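Local structure of STU0660 (Streptococcus thermophilus, 3ZTH) at the interface of chains A and B and the interface of chains A and C. The protein is a large Csn2 protein that takes part in CRISPR-mediated bacterial immunity and binds DNA, probably during the acquisition of new spacers. Coordinates in Å, arbitrary orientation; residue numbers count along the deposited sequence, not the author numbering. Chains: chain A/B/C, STU0660.

Contact 1: the interface of chains A and B. Residues chain A 162-164, 169; chain B 141-143, 145.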
loop_
_atom_site.group_PDB
_atom_site.type_symbol
_atom_site.label_atom_id
_atom_site.label_comp_id
_atom_site.label_asym_id
_atom_site.label_seq_id
_atom_site.Cartn_x
_atom_site.Cartn_y
_atom_site.Cartn_z
ATOM N N PHE A 162 -19.513 -22.759 3.893
ATOM C CA PHE A 162 -20.007 -23.496 2.738
ATOM C C PHE A 162 -21.449 -23.880 3.008
ATOM O O PHE A 162 -21.869 -24.007 4.156
ATOM C CB PHE A 162 -19.192 -24.772 2.494
ATOM C CG PHE A 162 -17.873 -24.537 1.810
ATOM C CD1 PHE A 162 -16.750 -24.146 2.538
ATOM C CD2 PHE A 162 -17.751 -24.727 0.432
ATOM C CE1 PHE A 162 -15.526 -23.954 1.909
ATOM C CE2 PHE A 162 -16.535 -24.540 -0.212
ATOM C CZ PHE A 162 -15.415 -24.152 0.529
ATOM N N PHE A 163 -22.213 -24.062 1.946
ATOM C CA PHE A 163 -23.609 -24.441 2.091
ATOM C C PHE A 163 -23.780 -25.744 1.342
ATOM O O PHE A 163 -23.320 -25.889 0.207
ATOM C CB PHE A 163 -24.505 -23.346 1.514
ATOM C CG PHE A 163 -24.286 -22.006 2.151
ATOM C CD1 PHE A 163 -23.246 -21.190 1.728
ATOM C CD2 PHE A 163 -25.081 -21.588 3.212
ATOM C CE1 PHE A 163 -22.999 -19.976 2.355
ATOM C CE2 PHE A 163 -24.846 -20.373 3.851
ATOM C CZ PHE A 163 -23.802 -19.566 3.421
ATOM N N ALA A 164 -24.426 -26.703 1.989
ATOM C CA ALA A 164 -24.619 -27.996 1.365
ATOM C C ALA A 164 -26.023 -28.553 1.512
ATOM O O ALA A 164 -26.766 -28.199 2.429
ATOM C CB ALA A 164 -23.607 -28.990 1.924
ATOM N N ASN A 169 -22.013 -29.531 -1.794
ATOM C CA ASN A 169 -21.870 -28.084 -1.747
ATOM C C ASN A 169 -22.401 -27.351 -2.972
ATOM O O ASN A 169 -22.234 -27.800 -4.106
ATOM C CB ASN A 169 -20.396 -27.687 -1.573
ATOM C CG ASN A 169 -19.846 -28.019 -0.201
ATOM O OD1 ASN A 169 -20.586 -28.375 0.719
ATOM N ND2 ASN A 169 -18.530 -27.887 -0.054
ATOM N N GLU B 141 -27.525 -26.747 4.765
ATOM C CA GLU B 141 -26.760 -26.779 5.997
ATOM C C GLU B 141 -25.579 -25.830 5.839
ATOM O O GLU B 141 -24.936 -25.793 4.788
ATOM C CB GLU B 141 -26.247 -28.199 6.273
ATOM C CG GLU B 141 -25.403 -28.321 7.542
ATOM C CD GLU B 141 -24.570 -29.604 7.594
ATOM O OE1 GLU B 141 -23.679 -29.774 6.725
ATOM O OE2 GLU B 141 -24.803 -30.437 8.503
ATOM N N TYR B 142 -25.312 -25.052 6.884
ATOM C CA TYR B 142 -24.198 -24.111 6.895
ATOM C C TYR B 142 -23.070 -24.768 7.667
ATOM O O TYR B 142 -23.273 -25.223 8.790
ATOM C CB TYR B 142 -24.605 -22.828 7.611
ATOM C CG TYR B 142 -23.460 -21.883 7.931
ATOM C CD1 TYR B 142 -23.071 -20.894 7.028
ATOM C CD2 TYR B 142 -22.808 -21.940 9.163
ATOM C CE1 TYR B 142 -22.069 -19.980 7.351
ATOM C CE2 TYR B 142 -21.807 -21.039 9.492
ATOM C CZ TYR B 142 -21.444 -20.059 8.586
ATOM O OH TYR B 142 -20.475 -19.135 8.922
ATOM N N HIS B 143 -21.889 -24.839 7.074
ATOM C CA HIS B 143 -20.761 -25.442 7.772
ATOM C C HIS B 143 -19.448 -24.817 7.335
ATOM O O HIS B 143 -19.357 -24.211 6.264
ATOM C CB HIS B 143 -20.710 -26.956 7.540
ATOM C CG HIS B 143 -20.373 -27.342 6.136
ATOM N ND1 HIS B 143 -21.282 -27.270 5.104
ATOM C CD2 HIS B 143 -19.219 -27.796 5.591
ATOM C CE1 HIS B 143 -20.705 -27.664 3.983
ATOM N NE2 HIS B 143 -19.452 -27.989 4.251
ATOM N N GLU B 145 -15.391 -25.138 6.387
ATOM C CA GLU B 145 -14.401 -26.051 5.838
ATOM C C GLU B 145 -13.037 -25.398 6.006
ATOM O O GLU B 145 -12.867 -24.203 5.744
ATOM C CB GLU B 145 -14.694 -26.350 4.367
ATOM C CG GLU B 145 -15.678 -27.487 4.196
ATOM C CD GLU B 145 -16.006 -27.764 2.753
ATOM O OE1 GLU B 145 -15.133 -27.507 1.893
ATOM O OE2 GLU B 145 -17.128 -28.249 2.481
#

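Contact 2: the interface of chains A and B. Residues chain A 122, 147-149, 153-154, 158; chain B 149, 153-154, 157-158.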
loop_
_atom_site.group_PDB
_atom_site.type_symbol
_atom_site.label_atom_id
_atom_site.label_comp_id
_atom_site.label_asym_id
_atom_site.label_seq_id
_atom_site.Cartn_x
_atom_site.Cartn_y
_atom_site.Cartn_z
ATOM N N VAL A 122 4.144 -25.881 16.560
ATOM C CA VAL A 122 4.774 -24.670 16.064
ATOM C C VAL A 122 6.107 -24.534 16.792
ATOM O O VAL A 122 7.156 -24.410 16.162
ATOM C CB VAL A 122 3.889 -23.430 16.336
ATOM C CG1 VAL A 122 4.679 -22.151 16.099
ATOM C CG2 VAL A 122 2.669 -23.465 15.429
ATOM N N LEU A 147 5.185 -16.338 16.743
ATOM C CA LEU A 147 4.058 -15.626 17.307
ATOM C C LEU A 147 2.992 -16.707 17.371
ATOM O O LEU A 147 2.475 -17.144 16.345
ATOM C CB LEU A 147 3.598 -14.507 16.376
ATOM C CG LEU A 147 2.346 -13.779 16.873
ATOM C CD1 LEU A 147 2.682 -13.057 18.177
ATOM C CD2 LEU A 147 1.845 -12.797 15.818
ATOM N N PRO A 148 2.661 -17.165 18.579
ATOM C CA PRO A 148 1.651 -18.210 18.753
ATOM C C PRO A 148 0.349 -17.924 18.005
ATOM O O PRO A 148 -0.090 -16.773 17.912
ATOM C CB PRO A 148 1.457 -18.247 20.265
ATOM C CG PRO A 148 1.715 -16.826 20.666
ATOM C CD PRO A 148 2.950 -16.498 19.859
ATOM N N LEU A 149 -0.256 -18.983 17.472
ATOM C CA LEU A 149 -1.510 -18.888 16.735
ATOM C C LEU A 149 -2.704 -18.593 17.629
ATOM O O LEU A 149 -2.733 -18.972 18.797
ATOM C CB LEU A 149 -1.775 -20.185 15.975
ATOM C CG LEU A 149 -1.169 -20.267 14.578
ATOM C CD1 LEU A 149 -1.417 -21.637 13.966
ATOM C CD2 LEU A 149 -1.796 -19.183 13.717
ATOM N N GLN A 153 -7.222 -15.808 14.387
ATOM C CA GLN A 153 -6.343 -15.894 13.231
ATOM C C GLN A 153 -6.717 -17.071 12.341
ATOM O O GLN A 153 -6.777 -16.942 11.118
ATOM C CB GLN A 153 -4.900 -16.027 13.692
ATOM C CG GLN A 153 -3.910 -16.182 12.566
ATOM C CD GLN A 153 -2.483 -16.189 13.062
ATOM O OE1 GLN A 153 -1.551 -16.421 12.290
ATOM N NE2 GLN A 153 -2.296 -15.931 14.359
ATOM N N LEU A 154 -6.963 -18.222 12.958
ATOM C CA LEU A 154 -7.356 -19.414 12.209
ATOM C C LEU A 154 -8.673 -19.194 11.462
ATOM O O LEU A 154 -8.801 -19.537 10.285
ATOM C CB LEU A 154 -7.520 -20.610 13.150
ATOM C CG LEU A 154 -6.324 -21.537 13.350
ATOM C CD1 LEU A 154 -6.784 -22.769 14.113
ATOM C CD2 LEU A 154 -5.743 -21.948 12.002
ATOM N N ASN A 158 -7.884 -19.788 7.659
ATOM C CA ASN A 158 -8.013 -21.191 7.283
ATOM C C ASN A 158 -9.418 -21.775 7.298
ATOM O O ASN A 158 -9.596 -22.973 7.086
ATOM C CB ASN A 158 -7.096 -22.016 8.178
ATOM C CG ASN A 158 -5.659 -21.546 8.106
ATOM O OD1 ASN A 158 -4.966 -21.784 7.115
ATOM N ND2 ASN A 158 -5.209 -20.856 9.141
ATOM N N LEU B 149 -3.122 -25.406 6.440
ATOM C CA LEU B 149 -2.151 -24.405 6.856
ATOM C C LEU B 149 -0.758 -24.788 6.330
ATOM O O LEU B 149 -0.181 -25.793 6.747
ATOM C CB LEU B 149 -2.165 -24.319 8.386
ATOM C CG LEU B 149 -1.445 -23.196 9.133
ATOM C CD1 LEU B 149 -1.907 -23.171 10.582
ATOM C CD2 LEU B 149 0.050 -23.405 9.062
ATOM N N GLN B 153 2.799 -19.915 5.026
ATOM C CA GLN B 153 1.856 -19.106 5.775
ATOM C C GLN B 153 2.361 -18.927 7.205
ATOM O O GLN B 153 2.302 -17.830 7.771
ATOM C CB GLN B 153 0.490 -19.783 5.784
ATOM C CG GLN B 153 -0.531 -19.102 6.669
ATOM C CD GLN B 153 -1.778 -19.938 6.856
ATOM O OE1 GLN B 153 -2.648 -19.594 7.657
ATOM N NE2 GLN B 153 -1.873 -21.046 6.116
ATOM N N LEU B 154 2.860 -20.020 7.776
ATOM C CA LEU B 154 3.385 -20.028 9.138
ATOM C C LEU B 154 4.565 -19.078 9.301
ATOM O O LEU B 154 4.608 -18.272 10.236
ATOM C CB LEU B 154 3.835 -21.437 9.508
ATOM C CG LEU B 154 3.054 -22.156 10.600
ATOM C CD1 LEU B 154 3.676 -23.523 10.821
ATOM C CD2 LEU B 154 3.080 -21.335 11.882
ATOM N N LYS B 157 3.245 -15.149 8.746
ATOM C CA LYS B 157 2.435 -14.516 9.773
ATOM C C LYS B 157 2.798 -14.865 11.211
ATOM O O LYS B 157 2.378 -14.174 12.136
ATOM C CB LYS B 157 0.960 -14.848 9.541
ATOM C CG LYS B 157 0.455 -14.580 8.127
ATOM C CD LYS B 157 0.527 -13.108 7.744
ATOM C CE LYS B 157 -0.044 -12.898 6.345
ATOM N NZ LYS B 157 0.203 -11.531 5.812
ATOM N N ASN B 158 3.578 -15.921 11.410
ATOM C CA ASN B 158 3.919 -16.334 12.766
ATOM C C ASN B 158 5.402 -16.479 13.078
ATOM O O ASN B 158 5.772 -17.170 14.026
ATOM C CB ASN B 158 3.200 -17.645 13.080
ATOM C CG ASN B 158 1.690 -17.502 13.020
ATOM O OD1 ASN B 158 1.076 -16.918 13.916
ATOM N ND2 ASN B 158 1.087 -18.018 11.953
#

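Contact 3: the interface of chains A and C. Residues chain A 207-212, 243; chain C 26, 28-29.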
loop_
_atom_site.group_PDB
_atom_site.type_symbol
_atom_site.label_atom_id
_atom_site.label_comp_id
_atom_site.label_asym_id
_atom_site.label_seq_id
_atom_site.Cartn_x
_atom_site.Cartn_y
_atom_site.Cartn_z
ATOM N N ASP A 207 -38.381 -7.942 -0.769
ATOM C CA ASP A 207 -39.725 -8.293 -1.223
ATOM C C ASP A 207 -39.754 -8.763 -2.668
ATOM O O ASP A 207 -40.490 -9.685 -3.017
ATOM C CB ASP A 207 -40.676 -7.101 -1.121
ATOM C CG ASP A 207 -40.978 -6.725 0.291
ATOM O OD1 ASP A 207 -40.719 -7.555 1.187
ATOM O OD2 ASP A 207 -41.490 -5.607 0.509
ATOM N N GLY A 208 -38.967 -8.111 -3.515
ATOM C CA GLY A 208 -38.969 -8.473 -4.914
ATOM C C GLY A 208 -38.336 -9.806 -5.226
ATOM O O GLY A 208 -38.596 -10.373 -6.285
ATOM N N PHE A 209 -37.526 -10.323 -4.306
ATOM C CA PHE A 209 -36.830 -11.582 -4.542
ATOM C C PHE A 209 -37.513 -12.854 -4.048
ATOM O O PHE A 209 -37.036 -13.950 -4.316
ATOM C CB PHE A 209 -35.415 -11.499 -3.970
ATOM C CG PHE A 209 -34.685 -10.234 -4.342
ATOM C CD1 PHE A 209 -34.980 -9.566 -5.535
ATOM C CD2 PHE A 209 -33.678 -9.725 -3.515
ATOM C CE1 PHE A 209 -34.282 -8.411 -5.902
ATOM C CE2 PHE A 209 -32.970 -8.571 -3.868
ATOM C CZ PHE A 209 -33.272 -7.911 -5.065
ATOM N N ILE A 210 -38.620 -12.723 -3.330
ATOM C CA ILE A 210 -39.330 -13.903 -2.862
ATOM C C ILE A 210 -40.826 -13.706 -2.989
ATOM O O ILE A 210 -41.311 -12.578 -2.998
ATOM C CB ILE A 210 -38.989 -14.250 -1.396
ATOM C CG1 ILE A 210 -39.380 -13.106 -0.465
ATOM C CG2 ILE A 210 -37.496 -14.522 -1.265
ATOM C CD1 ILE A 210 -39.090 -13.420 0.986
ATOM N N SER A 211 -41.552 -14.813 -3.097
ATOM C CA SER A 211 -43.004 -14.779 -3.234
ATOM C C SER A 211 -43.673 -14.241 -1.977
ATOM O O SER A 211 -43.036 -14.095 -0.932
ATOM C CB SER A 211 -43.541 -16.186 -3.510
ATOM O OG SER A 211 -43.415 -17.017 -2.364
ATOM N N GLU A 212 -44.961 -13.948 -2.081
ATOM C CA GLU A 212 -45.699 -13.457 -0.929
ATOM C C GLU A 212 -45.767 -14.559 0.132
ATOM O O GLU A 212 -45.743 -14.278 1.324
ATOM C CB GLU A 212 -47.107 -13.013 -1.353
ATOM C CG GLU A 212 -47.164 -11.581 -1.892
ATOM C CD GLU A 212 -48.471 -11.253 -2.595
ATOM O OE1 GLU A 212 -49.548 -11.618 -2.071
ATOM O OE2 GLU A 212 -48.419 -10.616 -3.671
ATOM N N TYR A 243 -46.932 -7.311 0.830
ATOM C CA TYR A 243 -45.880 -7.579 1.814
ATOM C C TYR A 243 -46.057 -6.916 3.181
ATOM O O TYR A 243 -45.611 -7.445 4.199
ATOM C CB TYR A 243 -44.513 -7.222 1.230
ATOM C CG TYR A 243 -44.128 -8.157 0.109
ATOM C CD1 TYR A 243 -44.583 -7.942 -1.192
ATOM C CD2 TYR A 243 -43.390 -9.307 0.367
ATOM C CE1 TYR A 243 -44.317 -8.850 -2.199
ATOM C CE2 TYR A 243 -43.118 -10.225 -0.630
ATOM C CZ TYR A 243 -43.583 -9.994 -1.911
ATOM O OH TYR A 243 -43.314 -10.905 -2.908
ATOM N N GLN C 26 -45.257 -12.792 -10.884
ATOM C CA GLN C 26 -45.274 -13.174 -9.466
ATOM C C GLN C 26 -44.254 -14.223 -9.005
ATOM O O GLN C 26 -44.088 -14.443 -7.808
ATOM C CB GLN C 26 -46.682 -13.636 -9.070
ATOM C CG GLN C 26 -47.734 -12.560 -9.214
ATOM C CD GLN C 26 -47.282 -11.242 -8.614
ATOM O OE1 GLN C 26 -47.053 -11.141 -7.407
ATOM N NE2 GLN C 26 -47.137 -10.227 -9.458
ATOM N N ASN C 28 -41.198 -14.453 -8.136
ATOM C CA ASN C 28 -40.004 -13.696 -7.774
ATOM C C ASN C 28 -38.695 -14.497 -7.763
ATOM O O ASN C 28 -37.641 -13.987 -8.141
ATOM C CB ASN C 28 -40.206 -13.033 -6.406
ATOM C CG ASN C 28 -41.209 -11.876 -6.447
ATOM O OD1 ASN C 28 -41.807 -11.572 -7.486
ATOM N ND2 ASN C 28 -41.391 -11.225 -5.306
ATOM N N GLU C 29 -38.767 -15.751 -7.335
ATOM C CA GLU C 29 -37.586 -16.593 -7.259
ATOM C C GLU C 29 -37.077 -16.940 -8.647
ATOM O O GLU C 29 -35.873 -16.882 -8.905
ATOM C CB GLU C 29 -37.895 -17.869 -6.471
ATOM C CG GLU C 29 -38.554 -17.594 -5.126
ATOM C CD GLU C 29 -40.086 -17.539 -5.195
ATOM O OE1 GLU C 29 -40.646 -16.807 -6.050
ATOM O OE2 GLU C 29 -40.733 -18.235 -4.377
#

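Contact 1: the interface of chains A and B
Antiparallel strand pairing across the chains joins A:Phe162–A:Ala164 to B:Glu141–B:His143 in the deposited assembly, and may be biological. Two pairs of reciprocal backbone bonds establish the pairing: A:Phe162 and B:His143 exchange N-H and carbonyl, with A:Phe162 N 2.8 Å from B:His143 O, and A:Ala164 and B:Glu141 do the same. Between them, A:Phe163 CE2 meets the edge of the B:Tyr142 ring, in its plane, at CD1 (3.7 Å). The B:Glu145 carboxylate lies flat over one face of the A:Phe162 ring, the planes 9° apart and OE1 3.5 Å above the ring centre. Carboxylate oxygen OE2 accepts from both A:Asn169 ND2 and B:His143 NE2. A:Asn169 ND2 meets B:Glu145 OE2 tip to tip on the syn side in a nearly straight bond (2.9 Å, 172° at H), while B:His143 NE2, from the same chain, donates on the anti side. The imidazole reaches this place with CG between the backbone N and carbonyl carbon (chi1 68°). A:Phe162 CB then sits over its face, 3.9 Å from the ring centroid, and A:Asn169 OD1 lies at its edge, 3.3 Å from B:His143 CE1. Strand 159-165 of chain A thus adds to strand 140-146 of chain B, with A:Asn169 contributed by strand 168-170.

Contact 2: the interface of chains A and B
A:Leu149 and B:Leu149 meet tip to tip at the apolar centre of this two-fold contact between two copies of the Csn2-family protein in the deposited assembly, possibly a biological pair, CD1 touching CD1 at 3.7 Å. The two side chains depart from exact two-fold symmetry: CG of B:Leu149 is anti to the backbone N (chi1 -169°), whereas chi1 of A:Leu149 is -88°. A looser apolar margin follows, where A:Val122 CG2 lies 4.2 Å from B:Leu154 CD2. The other methyl of A:Leu149, CD2, packs across the B:Asn158 amide at about a right angle, 3.9 Å from its CG.

Outward, each helix beginning at residue 151 sends an extended Gln153 chain towards Asn158 of the partner, amide to amide and nearly coplanar. A:Asn158 ND2 donates to B:Gln153 OE1 (3.2 Å), in the carbonyl plane and on a lone pair, though bent to 141° at H; the return bond from B:Gln153 NE2 to A:Asn158 OD1 is weak. In the twin pair, as modelled, B:Asn158 ND2 faces A:Gln153 OE1 (3.1 Å) from a tilted position. B:Asn158 OD1, however, is also 3.1 Å from A:Gln153 OE1 and 2.8 Å from A:Leu147 O, acceptor against acceptor. The amide assignment is therefore doubtful: exchanging N and O would relieve the clash with A:Leu147 O, though the A:Gln153 amide might need adjusting too. At the rim A:Leu147 N donates to B:Asn158 O at 2.9 Å, arriving well above the carbonyl plane.

Contact 3: the interface of chains A and C
Across from C:Asn28, the first residue of helix 28-42, chain A runs from the 3-10 turn 207-209 through extended A:Ile210 into helix 212-228. With CG anti to the carbonyl carbon (chi1 -71°), the C:Asn28 amide is carried toward this turn, and its nitrogen sits among backbone carbonyls. C:Asn28 ND2 donates to A:Ile210 O at 2.7 Å. That bond is bent, 134° at H, and comes from above the carbonyl plane. A:Asp207 O is 2.9 Å from C:Asn28 ND2 and A:Gly208 O is also near, but the N-H points away from both. A:Tyr243 OH donates to A:Ile210 O in its carbonyl plane, 2.6 Å away. A:Tyr243 OH also lies 3.1 Å from C:Asn28 ND2, a close tip-to-tip contact rather than a second bond, with ring and amide planes 10° apart. A:Asp207 CB covers one face of the A:Tyr243 ring, 3.7 Å above its centre, and may help to hold it. The bent C:Glu29 chain brings its carboxylate beside A:Ser211, OE2 being 3.6 Å from OG, a contact rather than a bond. Nearby, A:Glu212 OE2 and C:Gln26 OE1 approach to 4.0 Å; both residues can serve as magnesium ligands, so a metal might connect the chains here. The contact joins the loop and helix start after strand 20-24 of chain C to the turn after strand 199-204 of chain A.

Contact 1 and contact 2 belong to one chain A–B interface, their C-alpha centres about 24 Å apart, and draw on neighbouring elements: strands 140-146, 159-165 and 168-170 in contact 1, the intervening loop, the helix from 151 and helix 109-130 in contact 2. Contact 3 joins chain A to chain C, about 25 Å from contact 1 and 45 Å from contact 2, and shares no residue with either among those described. Chain A thus uses separate surfaces for two partners, each through a two-fold interface, which can build the deposited tetramer. Only contact 3 contains magnesium-site residues, so metal binding could bear more directly on A–C pairing.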